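Local structure of Phenylalanine/tyrosine ammonia-lyase (Rhodosporidium toruloides, 1Y2M) at residues P453-A458 and H466-D471. The protein catalyses the non-oxidative deamination of L-phenylalanine and L-tyrosine to trans-cinnamic acid and p-coumaric acid, the commitment step of phenylpropanoid pathways. Sequence-based numbering, arbitrary orientation.
Sequences PSCLAA and HCKGLD
The imidazole of His466 is gripped at its edge by the backbone of Leu456: His466 ND1 donates to Leu456 O at 3.0 Å, and the oxygen lies nearly in the ring plane. CG anti to the backbone N (chi1 -173°) carries the ring over to the 453-458 loop. Relative to the carbonyl group of Leu456, the donor lies 54° out of the plane, so it is not on a lone pair, and the same oxygen also receives Gln533 NE2. The other ring nitrogen, His466 NE2, is hydrogen-bonded to Tyr529 OH, so a residue with two ring nitrogens suits a place between the loop and helix 506-560. The sulfur of Cys467 covers one face of the imidazole, 3.6 Å above its centre, and the same sulfur touches Leu456 CB at 4.2 Å, an apolar contact.

One residue back along the loop, Cys455 O accepts a nearly straight bond from Cys467 N (2.8 Å, 161° at the hydrogen), with the donor in the carbonyl plane. This bond ties the loop to the N-cap residue of helix 468-484, in the mostly helical PAL/histidase fold. Leu456 N to Pro453 O closes a type II beta-turn with Ser454 and Cys455 at its corners, and Ala457 N to Ser454 O closes the next turn; the positive phi of Cys455 and Leu456 lets their consecutive carbonyls both reach 466-467.

Lys468 opens the helix and runs past Cys455, whose SG touches Lys468 CB and CE, each at 4.0 Å. The bend at chi3 swings CE back to the side of CB, so both rest on the sulfur, while the bend at chi4 turns NZ toward Glu496 of the second subunit, its salt-bridge partner; both residues bind (E)-cinnamate.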
ATOM      1  N   PRO B 453      12.778  32.670  16.412  1.00 11.35           N
ATOM      2  CA  PRO B 453      13.511  33.144  15.240  1.00 11.60           C
ATOM      3  C   PRO B 453      13.308  32.248  14.036  1.00 11.56           C
ATOM      4  O   PRO B 453      13.242  31.040  14.196  1.00 10.02           O
ATOM      5  CB  PRO B 453      14.971  33.087  15.708  1.00 13.59           C
ATOM      6  CG  PRO B 453      14.889  33.273  17.157  1.00 13.44           C
ATOM      7  CD  PRO B 453      13.669  32.490  17.571  1.00 14.28           C
ATOM      8  N   SER B 454      13.202  32.852  12.860  1.00 11.03           N
ATOM      9  CA  SER B 454      13.144  32.097  11.592  1.00 10.56           C
ATOM     10  C   SER B 454      14.231  31.020  11.534  1.00 10.24           C
ATOM     11  O   SER B 454      15.409  31.280  11.848  1.00 10.84           O
ATOM     12  CB  SER B 454      13.326  33.009  10.383  1.00 17.27           C
ATOM     13  OG  SER B 454      14.467  33.798  10.613  1.00 28.53           O
ATOM     14  N   CYS B 455      13.821  29.807  11.215  1.00 12.37           N
ATOM     15  CA  CYS B 455      14.715  28.653  11.064  1.00 11.56           C
ATOM     16  C   CYS B 455      15.494  28.312  12.334  1.00  8.23           C
ATOM     17  O   CYS B 455      16.392  27.496  12.301  1.00 11.76           O
ATOM     18  CB  CYS B 455      15.695  28.839   9.925  1.00 13.30           C
ATOM     19  SG  CYS B 455      14.828  29.062   8.332  1.00 18.67           S
ATOM     20  N   LEU B 456      15.064  28.865  13.474  1.00  8.50           N
ATOM     21  CA  LEU B 456      15.806  28.775  14.723  1.00  9.42           C
ATOM     22  C   LEU B 456      17.239  29.292  14.576  1.00 10.86           C
ATOM     23  O   LEU B 456      18.202  28.845  15.238  1.00 11.13           O
ATOM     24  CB  LEU B 456      15.712  27.378  15.353  1.00  8.73           C
ATOM     25  CG  LEU B 456      14.321  26.780  15.521  1.00 11.93           C
ATOM     26  CD1 LEU B 456      14.405  25.446  16.254  1.00 11.23           C
ATOM     27  CD2 LEU B 456      13.373  27.675  16.259  1.00 13.15           C
ATOM     28  N   ALA B 457      17.388  30.292  13.726  1.00 12.28           N
ATOM     29  CA  ALA B 457      18.675  30.936  13.571  1.00  9.64           C
ATOM     30  C   ALA B 457      18.940  31.783  14.825  1.00 10.49           C
ATOM     31  O   ALA B 457      18.049  32.540  15.267  1.00 10.81           O
ATOM     32  CB  ALA B 457      18.634  31.838  12.363  1.00 10.21           C
ATOM     33  N   ALA B 458      20.139  31.692  15.375  1.00 11.14           N
ATOM     34  CA  ALA B 458      20.494  32.469  16.575  1.00  9.44           C
ATOM     35  C   ALA B 458      20.804  33.939  16.299  1.00 10.56           C
ATOM     36  O   ALA B 458      20.735  34.752  17.211  1.00 11.35           O
ATOM     37  CB  ALA B 458      21.733  31.841  17.261  1.00 11.14           C
ATOM     38  N   HIS B 466      19.531  28.074   9.761  1.00 10.44           N
ATOM     39  CA  HIS B 466      19.854  26.976  10.631  1.00  9.09           C
ATOM     40  C   HIS B 466      19.122  25.682  10.403  1.00  9.76           C
ATOM     41  O   HIS B 466      19.690  24.781   9.785  1.00  8.71           O
ATOM     42  CB  HIS B 466      19.719  27.435  12.083  1.00  7.06           C
ATOM     43  CG  HIS B 466      20.198  26.423  13.105  1.00 10.33           C
ATOM     44  ND1 HIS B 466      19.981  26.598  14.454  1.00 10.77           N
ATOM     45  CD2 HIS B 466      20.784  25.204  12.973  1.00 10.52           C
ATOM     46  CE1 HIS B 466      20.444  25.550  15.114  1.00 12.87           C
ATOM     47  NE2 HIS B 466      20.951  24.695  14.246  1.00 10.60           N
ATOM     48  N   CYS B 467      17.855  25.575  10.867  1.00 10.23           N
ATOM     49  CA  CYS B 467      17.125  24.276  10.873  1.00  9.31           C
ATOM     50  C   CYS B 467      16.249  23.999   9.611  1.00  9.00           C
ATOM     51  O   CYS B 467      15.443  23.081   9.608  1.00 11.70           O
ATOM     52  CB  CYS B 467      16.305  24.135  12.130  1.00 10.18           C
ATOM     53  SG  CYS B 467      17.305  23.942  13.623  1.00 11.90           S
ATOM     54  N   LYS B 468      16.384  24.823   8.571  1.00  8.92           N
ATOM     55  CA  LYS B 468      15.587  24.662   7.327  1.00  9.00           C
ATOM     56  C   LYS B 468      15.830  23.287   6.671  1.00  9.61           C
ATOM     57  O   LYS B 468      14.897  22.617   6.183  1.00 11.58           O
ATOM     58  CB  LYS B 468      15.894  25.787   6.341  1.00  9.39           C
ATOM     59  CG  LYS B 468      15.100  25.710   5.075  1.00 11.70           C
ATOM     60  CD  LYS B 468      15.501  26.765   4.088  1.00 15.54           C
ATOM     61  CE  LYS B 468      15.066  28.149   4.493  1.00 23.83           C
ATOM     62  NZ  LYS B 468      13.614  28.335   4.351  1.00 32.88           N
ATOM     63  N   GLY B 469      17.097  22.858   6.640  1.00 11.51           N
ATOM     64  CA  GLY B 469      17.416  21.586   6.065  1.00  7.89           C
ATOM     65  C   GLY B 469      16.799  20.479   6.864  1.00  8.77           C
ATOM     66  O   GLY B 469      16.334  19.469   6.339  1.00 11.51           O
ATOM     67  N   LEU B 470      16.810  20.633   8.171  1.00 11.66           N
ATOM     68  CA  LEU B 470      16.196  19.641   9.061  1.00 10.17           C
ATOM     69  C   LEU B 470      14.665  19.563   8.919  1.00 10.35           C
ATOM     70  O   LEU B 470      14.076  18.509   9.020  1.00 10.20           O
ATOM     71  CB  LEU B 470      16.645  19.818  10.503  1.00  9.07           C
ATOM     72  CG  LEU B 470      18.091  19.515  10.840  1.00 10.16           C
ATOM     73  CD1 LEU B 470      18.379  19.859  12.328  1.00 14.88           C
ATOM     74  CD2 LEU B 470      18.441  18.070  10.544  1.00 10.84           C
ATOM     75  N   ASP B 471      14.027  20.695   8.651  1.00  9.64           N
ATOM     76  CA  ASP B 471      12.591  20.711   8.349  1.00  9.60           C
ATOM     77  C   ASP B 471      12.342  19.799   7.155  1.00 11.32           C
ATOM     78  O   ASP B 471      11.460  18.958   7.159  1.00 10.92           O
ATOM     79  CB  ASP B 471      12.180  22.160   8.015  1.00 12.23           C
ATOM     80  CG  ASP B 471      10.690  22.410   8.143  1.00 18.37           C
ATOM     81  OD1 ASP B 471       9.961  21.665   8.865  1.00 17.27           O
ATOM     82  OD2 ASP B 471      10.244  23.446   7.569  1.00 18.70           O
TER